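Putative esterase (Sulfolobus solfataricus P2, PDB 2RAU) is a putative esterase or lipase of the alpha/beta-hydrolase clan that binds calcium and probably hydrolyses ester bonds. Local coordinates at residues N160-W166 against F288-L294; I293-A299 against L315-S319. All coordinates share one frame. Numbering follows the deposited sequence.

Contact 1 (N160-W166 against F288-L294)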
ATOM      1  N   ASN A 160     -12.913   6.076   0.207  1.00 27.70           N
ATOM      2  CA  ASN A 160     -13.594   6.529  -1.021  1.00 28.68           C
ATOM      3  C   ASN A 160     -14.449   5.401  -1.667  1.00 29.18           C
ATOM      4  O   ASN A 160     -15.603   5.613  -2.084  1.00 27.36           O
ATOM      5  CB  ASN A 160     -12.552   7.081  -2.011  1.00 29.76           C
ATOM      6  CG  ASN A 160     -11.976   8.399  -1.564  1.00 29.83           C
ATOM      7  OD1 ASN A 160     -12.412   8.950  -0.559  1.00 28.70           O
ATOM      8  ND2 ASN A 160     -10.955   8.893  -2.272  1.00 26.64           N
ATOM      9  N   TYR A 161     -13.869   4.209  -1.759  1.00 27.29           N
ATOM     10  CA  TYR A 161     -14.575   3.033  -2.261  1.00 28.19           C
ATOM     11  C   TYR A 161     -15.805   2.734  -1.395  1.00 28.09           C
ATOM     12  O   TYR A 161     -16.913   2.523  -1.922  1.00 26.65           O
ATOM     13  CB  TYR A 161     -13.648   1.790  -2.318  1.00 27.52           C
ATOM     14  CG  TYR A 161     -14.326   0.629  -2.944  1.00 24.22           C
ATOM     15  CD1 TYR A 161     -14.269   0.426  -4.313  1.00 26.33           C
ATOM     16  CD2 TYR A 161     -15.070  -0.277  -2.171  1.00 26.58           C
ATOM     17  CE1 TYR A 161     -14.937  -0.625  -4.896  1.00 26.87           C
ATOM     18  CE2 TYR A 161     -15.736  -1.356  -2.772  1.00 25.09           C
ATOM     19  CZ  TYR A 161     -15.667  -1.510  -4.126  1.00 24.68           C
ATOM     20  OH  TYR A 161     -16.329  -2.564  -4.740  1.00 25.86           O
ATOM     21  N   SER A 162     -15.610   2.755  -0.074  1.00 27.48           N
ATOM     22  CA  SER A 162     -16.673   2.480   0.866  1.00 28.03           C
ATOM     23  C   SER A 162     -17.780   3.510   0.795  1.00 28.19           C
ATOM     24  O   SER A 162     -18.921   3.166   0.924  1.00 26.49           O
ATOM     25  CB  SER A 162     -16.135   2.404   2.303  1.00 28.59           C
ATOM     26  OG  SER A 162     -15.263   1.314   2.450  1.00 28.61           O
ATOM     27  N   SER A 163     -17.443   4.775   0.580  1.00 27.36           N
ATOM     28  CA  SER A 163     -18.451   5.809   0.491  1.00 27.78           C
ATOM     29  C   SER A 163     -19.451   5.522  -0.645  1.00 28.06           C
ATOM     30  O   SER A 163     -20.592   5.985  -0.591  1.00 28.77           O
ATOM     31  CB  SER A 163     -17.804   7.182   0.317  1.00 25.65           C
ATOM     32  OG  SER A 163     -17.399   7.406  -1.014  1.00 30.09           O
ATOM     33  N   LEU A 164     -19.024   4.756  -1.655  1.00 26.72           N
ATOM     34  CA  LEU A 164     -19.845   4.462  -2.795  1.00 25.66           C
ATOM     35  C   LEU A 164     -20.504   3.098  -2.729  1.00 26.94           C
ATOM     36  O   LEU A 164     -21.577   2.935  -3.271  1.00 28.77           O
ATOM     37  CB  LEU A 164     -19.014   4.542  -4.072  1.00 25.42           C
ATOM     38  CG  LEU A 164     -18.462   5.904  -4.481  1.00 27.60           C
ATOM     39  CD1 LEU A 164     -17.364   5.694  -5.562  1.00 31.04           C
ATOM     40  CD2 LEU A 164     -19.562   6.840  -4.948  1.00 29.40           C
ATOM     41  N   TYR A 165     -19.846   2.116  -2.104  1.00 26.39           N
ATOM     42  CA  TYR A 165     -20.254   0.734  -2.170  1.00 26.00           C
ATOM     43  C   TYR A 165     -20.378  -0.017  -0.866  1.00 25.85           C
ATOM     44  O   TYR A 165     -20.606  -1.217  -0.898  1.00 25.72           O
ATOM     45  CB  TYR A 165     -19.225  -0.009  -3.010  1.00 26.17           C
ATOM     46  CG  TYR A 165     -19.082   0.507  -4.431  1.00 26.63           C
ATOM     47  CD1 TYR A 165     -20.114   0.349  -5.336  1.00 30.69           C
ATOM     48  CD2 TYR A 165     -17.913   1.102  -4.877  1.00 25.36           C
ATOM     49  CE1 TYR A 165     -19.985   0.775  -6.637  1.00 28.00           C
ATOM     50  CE2 TYR A 165     -17.774   1.531  -6.179  1.00 26.93           C
ATOM     51  CZ  TYR A 165     -18.821   1.375  -7.045  1.00 27.93           C
ATOM     52  OH  TYR A 165     -18.722   1.774  -8.358  1.00 26.34           O
ATOM     53  N   TRP A 166     -20.219   0.648   0.279  1.00 26.86           N
ATOM     54  CA  TRP A 166     -20.222  -0.058   1.557  1.00 25.55           C
ATOM     55  C   TRP A 166     -21.438  -0.942   1.787  1.00 27.27           C
ATOM     56  O   TRP A 166     -21.291  -2.057   2.254  1.00 26.26           O
ATOM     57  CB  TRP A 166     -20.017   0.888   2.765  1.00 25.26           C
ATOM     58  CG  TRP A 166     -21.166   1.749   3.164  1.00 28.05           C
ATOM     59  CD1 TRP A 166     -21.415   3.013   2.759  1.00 28.60           C
ATOM     60  CD2 TRP A 166     -22.198   1.424   4.107  1.00 29.31           C
ATOM     61  NE1 TRP A 166     -22.546   3.496   3.366  1.00 32.36           N
ATOM     62  CE2 TRP A 166     -23.043   2.540   4.204  1.00 28.49           C
ATOM     63  CE3 TRP A 166     -22.501   0.290   4.851  1.00 29.04           C
ATOM     64  CZ2 TRP A 166     -24.157   2.553   5.003  1.00 29.12           C
ATOM     65  CZ3 TRP A 166     -23.601   0.316   5.656  1.00 27.59           C
ATOM     66  CH2 TRP A 166     -24.420   1.434   5.723  1.00 29.41           C
ATOM     67  N   PHE A 288     -16.202  13.140  -1.814  1.00 51.47           N
ATOM     68  CA  PHE A 288     -16.702  11.821  -1.468  1.00 47.24           C
ATOM     69  C   PHE A 288     -17.489  11.939  -0.169  1.00 47.60           C
ATOM     70  O   PHE A 288     -17.039  12.573   0.781  1.00 48.87           O
ATOM     71  CB  PHE A 288     -15.554  10.838  -1.283  1.00 43.21           C
ATOM     72  CG  PHE A 288     -14.952  10.363  -2.559  1.00 39.38           C
ATOM     73  CD1 PHE A 288     -15.449   9.248  -3.188  1.00 32.28           C
ATOM     74  CD2 PHE A 288     -13.856  11.011  -3.125  1.00 37.59           C
ATOM     75  CE1 PHE A 288     -14.862   8.773  -4.381  1.00 38.19           C
ATOM     76  CE2 PHE A 288     -13.279  10.548  -4.312  1.00 32.30           C
ATOM     77  CZ  PHE A 288     -13.784   9.420  -4.931  1.00 36.12           C
ATOM     78  N   ASP A 289     -18.651  11.306  -0.114  1.00 45.54           N
ATOM     79  CA  ASP A 289     -19.493  11.407   1.065  1.00 45.39           C
ATOM     80  C   ASP A 289     -19.151  10.380   2.142  1.00 42.11           C
ATOM     81  O   ASP A 289     -19.588   9.238   2.081  1.00 41.75           O
ATOM     82  CB  ASP A 289     -20.972  11.268   0.657  1.00 48.63           C
ATOM     83  CG  ASP A 289     -21.934  11.598   1.805  1.00 52.60           C
ATOM     84  OD1 ASP A 289     -21.496  12.249   2.791  1.00 53.92           O
ATOM     85  OD2 ASP A 289     -23.124  11.202   1.708  1.00 59.65           O
ATOM     86  N   TYR A 290     -18.387  10.798   3.147  1.00 41.71           N
ATOM     87  CA  TYR A 290     -18.003   9.896   4.236  1.00 42.98           C
ATOM     88  C   TYR A 290     -19.012   9.851   5.354  1.00 44.45           C
ATOM     89  O   TYR A 290     -18.845   9.053   6.290  1.00 45.06           O
ATOM     90  CB  TYR A 290     -16.668  10.317   4.843  1.00 44.25           C
ATOM     91  CG  TYR A 290     -15.569  10.411   3.843  1.00 46.46           C
ATOM     92  CD1 TYR A 290     -15.246   9.332   3.038  1.00 41.31           C
ATOM     93  CD2 TYR A 290     -14.836  11.578   3.706  1.00 50.23           C
ATOM     94  CE1 TYR A 290     -14.241   9.411   2.124  1.00 39.57           C
ATOM     95  CE2 TYR A 290     -13.819  11.664   2.798  1.00 50.80           C
ATOM     96  CZ  TYR A 290     -13.520  10.579   2.008  1.00 46.63           C
ATOM     97  OH  TYR A 290     -12.501  10.690   1.093  1.00 43.38           O
ATOM     98  N   GLU A 291     -20.045  10.702   5.260  1.00 44.05           N
ATOM     99  CA  GLU A 291     -21.031  10.829   6.320  1.00 46.84           C
ATOM    100  C   GLU A 291     -21.814   9.511   6.512  1.00 45.69           C
ATOM    101  O   GLU A 291     -21.973   9.048   7.628  1.00 50.67           O
ATOM    102  CB  GLU A 291     -21.956  12.061   6.096  1.00 45.38           C
ATOM    103  N   GLY A 292     -22.239   8.844   5.459  1.00 42.22           N
ATOM    104  CA  GLY A 292     -23.095   7.682   5.705  1.00 42.45           C
ATOM    105  C   GLY A 292     -22.514   6.304   5.975  1.00 39.03           C
ATOM    106  O   GLY A 292     -23.270   5.327   6.019  1.00 38.21           O
ATOM    107  N   ILE A 293     -21.200   6.212   6.166  1.00 38.05           N
ATOM    108  CA  ILE A 293     -20.533   4.913   6.183  1.00 34.27           C
ATOM    109  C   ILE A 293     -20.731   4.275   7.557  1.00 33.91           C
ATOM    110  O   ILE A 293     -20.045   4.614   8.510  1.00 34.83           O
ATOM    111  CB  ILE A 293     -19.037   5.034   5.791  1.00 35.46           C
ATOM    112  CG1 ILE A 293     -18.885   5.837   4.484  1.00 34.75           C
ATOM    113  CG2 ILE A 293     -18.373   3.648   5.678  1.00 26.44           C
ATOM    114  CD1 ILE A 293     -17.444   5.967   3.982  1.00 34.42           C
ATOM    115  N   LEU A 294     -21.670   3.345   7.647  1.00 32.04           N
ATOM    116  CA  LEU A 294     -21.972   2.671   8.904  1.00 33.49           C
ATOM    117  C   LEU A 294     -21.298   1.295   8.946  1.00 33.40           C
ATOM    118  O   LEU A 294     -21.946   0.243   8.984  1.00 34.48           O
ATOM    119  CB  LEU A 294     -23.491   2.550   9.086  1.00 33.10           C
ATOM    120  CG  LEU A 294     -24.274   3.852   8.855  1.00 29.86           C
ATOM    121  CD1 LEU A 294     -25.690   3.510   8.993  1.00 29.01           C
ATOM    122  CD2 LEU A 294     -23.829   4.984   9.795  1.00 26.62           C
TER
HETATM  123  O   HOH W   1     -19.131   9.194  -2.004  1.00 35.46           O
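Trp166 lays one face of its indole against the backbone of the loop 288-294: Ile293 CA sits 3.9 Å from the centroid of the five-membered ring and 19° off its normal, a CH-pi contact, while Trp166 CH2 reaches Leu294 CB at 3.7 Å. The carbonyl of Gly292 also approaches this indole, with its O 3.1 Å from Trp166 CZ2. Nearly two turns back, at Asn160, the roles reverse, because there the loop supplies the ring. Asn160 CB stands over the Phe288 face, 3.8 Å from the centroid and 13° off the normal. Leu164, one turn on from Asn160, brings its CD1 to the edge of the same ring, 4.1 Å from Phe288 CE1. The amide of Asn160 also accepts a very short hydrogen bond, 2.4 Å from Tyr290 OH to Asn160 OD1. Between these two ring contacts lies Ser163, whose CB packs 3.2 Å from Asp289 O and 3.9 Å from Ile293 CD1. Ser163 OG donates to Asn160 O (2.8 Å) and accepts from a water 2.7 Å away; that water accepts a hydrogen bond from Asp289 N at 2.9 Å, bridging helix and loop. The loop keeps its own shape through a type I turn from Tyr290 to Ile293 and an Asx turn in which Asp289 OD1 accepts from Glu291 N (3.3 Å). Together these contacts lay the loop leading to strand 297-302 along helix 153-169, the helix that follows the probable nucleophile elbow. Helix 123-141 adds Trp123, edge-to-face with Phe288, and the Ile293 side chain also touches Leu173 of strand 170-176.

Contact 2 (I293-A299 against L315-S319)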
ATOM      1  N   ILE A 293     -21.200   6.212   6.166  1.00 38.05           N
ATOM      2  CA  ILE A 293     -20.533   4.913   6.183  1.00 34.27           C
ATOM      3  C   ILE A 293     -20.731   4.275   7.557  1.00 33.91           C
ATOM      4  O   ILE A 293     -20.045   4.614   8.510  1.00 34.83           O
ATOM      5  CB  ILE A 293     -19.037   5.034   5.791  1.00 35.46           C
ATOM      6  CG1 ILE A 293     -18.885   5.837   4.484  1.00 34.75           C
ATOM      7  CG2 ILE A 293     -18.373   3.648   5.678  1.00 26.44           C
ATOM      8  CD1 ILE A 293     -17.444   5.967   3.982  1.00 34.42           C
ATOM      9  N   LEU A 294     -21.670   3.345   7.647  1.00 32.04           N
ATOM     10  CA  LEU A 294     -21.972   2.671   8.904  1.00 33.49           C
ATOM     11  C   LEU A 294     -21.298   1.295   8.946  1.00 33.40           C
ATOM     12  O   LEU A 294     -21.946   0.243   8.984  1.00 34.48           O
ATOM     13  CB  LEU A 294     -23.491   2.550   9.086  1.00 33.10           C
ATOM     14  CG  LEU A 294     -24.274   3.852   8.855  1.00 29.86           C
ATOM     15  CD1 LEU A 294     -25.690   3.510   8.993  1.00 29.01           C
ATOM     16  CD2 LEU A 294     -23.829   4.984   9.795  1.00 26.62           C
ATOM     17  N   VAL A 295     -19.986   1.326   8.915  1.00 31.69           N
ATOM     18  CA  VAL A 295     -19.157   0.142   8.892  1.00 31.61           C
ATOM     19  C   VAL A 295     -18.234   0.204  10.126  1.00 29.94           C
ATOM     20  O   VAL A 295     -17.631   1.250  10.371  1.00 30.75           O
ATOM     21  CB  VAL A 295     -18.303   0.137   7.561  1.00 32.04           C
ATOM     22  CG1 VAL A 295     -17.173  -0.845   7.609  1.00 29.42           C
ATOM     23  CG2 VAL A 295     -19.216  -0.107   6.325  1.00 34.26           C
ATOM     24  N   PRO A 296     -18.141  -0.896  10.916  1.00 26.68           N
ATOM     25  CA  PRO A 296     -17.135  -0.980  11.976  1.00 27.36           C
ATOM     26  C   PRO A 296     -15.753  -0.701  11.413  1.00 25.75           C
ATOM     27  O   PRO A 296     -15.365  -1.282  10.382  1.00 25.31           O
ATOM     28  CB  PRO A 296     -17.224  -2.437  12.433  1.00 27.16           C
ATOM     29  CG  PRO A 296     -18.589  -2.802  12.156  1.00 26.65           C
ATOM     30  CD  PRO A 296     -18.950  -2.114  10.875  1.00 28.37           C
ATOM     31  N   THR A 297     -15.020   0.169  12.097  1.00 26.74           N
ATOM     32  CA  THR A 297     -13.714   0.655  11.649  1.00 26.18           C
ATOM     33  C   THR A 297     -12.654   0.637  12.748  1.00 24.94           C
ATOM     34  O   THR A 297     -12.934   0.962  13.897  1.00 26.77           O
ATOM     35  CB  THR A 297     -13.840   2.110  11.059  1.00 25.98           C
ATOM     36  OG1 THR A 297     -14.778   2.117   9.971  1.00 30.00           O
ATOM     37  CG2 THR A 297     -12.493   2.663  10.593  1.00 24.89           C
ATOM     38  N   ILE A 298     -11.450   0.190  12.389  1.00 26.78           N
ATOM     39  CA  ILE A 298     -10.271   0.339  13.260  1.00 26.59           C
ATOM     40  C   ILE A 298      -9.244   1.156  12.460  1.00 25.51           C
ATOM     41  O   ILE A 298      -9.011   0.901  11.278  1.00 26.36           O
ATOM     42  CB  ILE A 298      -9.727  -1.030  13.810  1.00 25.70           C
ATOM     43  CG1 ILE A 298      -8.652  -0.795  14.882  1.00 25.61           C
ATOM     44  CG2 ILE A 298      -9.270  -1.967  12.658  1.00 26.01           C
ATOM     45  CD1 ILE A 298      -8.257  -2.043  15.581  1.00 26.06           C
ATOM     46  N   ALA A 299      -8.664   2.174  13.112  1.00 25.75           N
ATOM     47  CA  ALA A 299      -7.714   3.079  12.470  1.00 26.05           C
ATOM     48  C   ALA A 299      -6.470   3.164  13.311  1.00 24.88           C
ATOM     49  O   ALA A 299      -6.541   3.430  14.499  1.00 26.60           O
ATOM     50  CB  ALA A 299      -8.330   4.476  12.262  1.00 24.80           C
ATOM     51  N   LEU A 315     -13.966  10.137   9.978  1.00 41.74           N
ATOM     52  CA  LEU A 315     -14.145   8.675  10.010  1.00 41.04           C
ATOM     53  C   LEU A 315     -15.508   8.190  10.523  1.00 40.42           C
ATOM     54  O   LEU A 315     -16.204   8.914  11.208  1.00 38.83           O
ATOM     55  CB  LEU A 315     -13.071   8.031  10.893  1.00 41.65           C
ATOM     56  CG  LEU A 315     -11.601   8.142  10.498  1.00 42.75           C
ATOM     57  CD1 LEU A 315     -10.768   7.504  11.597  1.00 42.29           C
ATOM     58  CD2 LEU A 315     -11.319   7.517   9.144  1.00 46.01           C
ATOM     59  N   PRO A 316     -15.907   6.953  10.183  1.00 41.12           N
ATOM     60  CA  PRO A 316     -17.170   6.430  10.725  1.00 41.68           C
ATOM     61  C   PRO A 316     -17.315   6.571  12.256  1.00 42.13           C
ATOM     62  O   PRO A 316     -16.306   6.626  12.959  1.00 40.53           O
ATOM     63  CB  PRO A 316     -17.139   4.968  10.291  1.00 42.42           C
ATOM     64  CG  PRO A 316     -16.353   5.002   9.011  1.00 37.50           C
ATOM     65  CD  PRO A 316     -15.282   6.008   9.232  1.00 41.21           C
ATOM     66  N   SER A 317     -18.555   6.630  12.751  1.00 42.94           N
ATOM     67  CA  SER A 317     -18.832   6.857  14.184  1.00 44.52           C
ATOM     68  C   SER A 317     -18.246   5.745  15.069  1.00 45.39           C
ATOM     69  O   SER A 317     -17.734   5.993  16.161  1.00 45.43           O
ATOM     70  CB  SER A 317     -20.351   7.019  14.436  1.00 44.01           C
ATOM     71  N   ASN A 318     -18.334   4.513  14.595  1.00 47.86           N
ATOM     72  CA  ASN A 318     -17.699   3.366  15.278  1.00 52.88           C
ATOM     73  C   ASN A 318     -16.219   3.530  15.715  1.00 48.84           C
ATOM     74  O   ASN A 318     -15.816   3.092  16.796  1.00 47.18           O
ATOM     75  CB  ASN A 318     -17.673   2.162  14.312  1.00 56.54           C
ATOM     76  CG  ASN A 318     -19.069   1.701  13.920  1.00 63.88           C
ATOM     77  OD1 ASN A 318     -19.730   2.317  13.050  1.00 77.29           O
ATOM     78  ND2 ASN A 318     -19.527   0.602  14.549  1.00 55.95           N
ATOM     79  N   SER A 319     -15.454   4.184  14.851  1.00 42.60           N
ATOM     80  CA  SER A 319     -14.033   4.017  14.782  1.00 36.60           C
ATOM     81  C   SER A 319     -13.224   3.929  16.072  1.00 36.42           C
ATOM     82  O   SER A 319     -13.299   4.795  16.912  1.00 37.37           O
ATOM     83  CB  SER A 319     -13.471   5.085  13.852  1.00 34.62           C
ATOM     84  OG  SER A 319     -14.187   5.087  12.627  1.00 34.68           O
TER
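Leu315 opens the segment 315-319 with an apolar contact, its CD1 lying 3.9 Å from Ala299 CB on the strand. Pro316 comes next and packs its ring into the bend of 293-297: Pro316 CB is 3.4 Å from Ile293 O and 3.8 Å from Val295 O, and Pro316 CG lies 4.1 Å from Ile293 CG2 and 3.4 Å from Thr297 OG1. The last of these is a van der Waals contact; Thr297 OG1 donates its hydrogen bond to Val295 O at 3.0 Å, within its own segment. After Ser317 the chain turns back, and the turn is held by Pro316 O, which accepts from both Ser319 N (3.2 Å) and Ser319 OG (2.6 Å). Asn318 projects from this turn over the other segment, its CG 3.8 Å from Pro296 CA and its CB 4.0 Å from Thr297 N. At Ser319 the backbones draw together, with CA atoms of Thr297 and Ser319 4.6 Å apart; Ser319 CA makes a CA-H...O contact with Thr297 O (3.4 Å, 159° at the hydrogen), and Ser319 OG lies 3.4 Å from Thr297 CB. This approach marks the point where two parallel strands start to pair: Thr297 and Ala299 both share backbone hydrogen bonds with Glu320, the first residue of strand 320-324. On its other edge strand 297-302 bonds to strand 170-176 through Leu173 and Leu175. Helix 153-169 packs on one face of this sheet, where Leu315 touches Leu159, and Trp349 of helix 338-353 packs against Pro296 and Ile298, whose side chains point away from 315-319.

How the contacts relate
Both contacts are partly buried, but contact 2 is the more enclosed, with five of nine touching residues buried and one exposed; contact 1, with three of eleven buried and three exposed, lies nearer the surface. Contact 1 fastens the incoming loop to helix 153-169; contact 2 joins the same chain, as it becomes strand 297-302, to the approach of the next parallel strand. Aromatic faces, a tyrosine-asparagine hydrogen bond and a bridging water mark the first. The second relies on proline and aliphatic packing; hydrogen bonds within its segments shape each, and the backbone of 296-299 also bonds to adjacent strands. Ile293 works in both, while Trp166 CE3 touches Val295 CG2 at 3.6 Å.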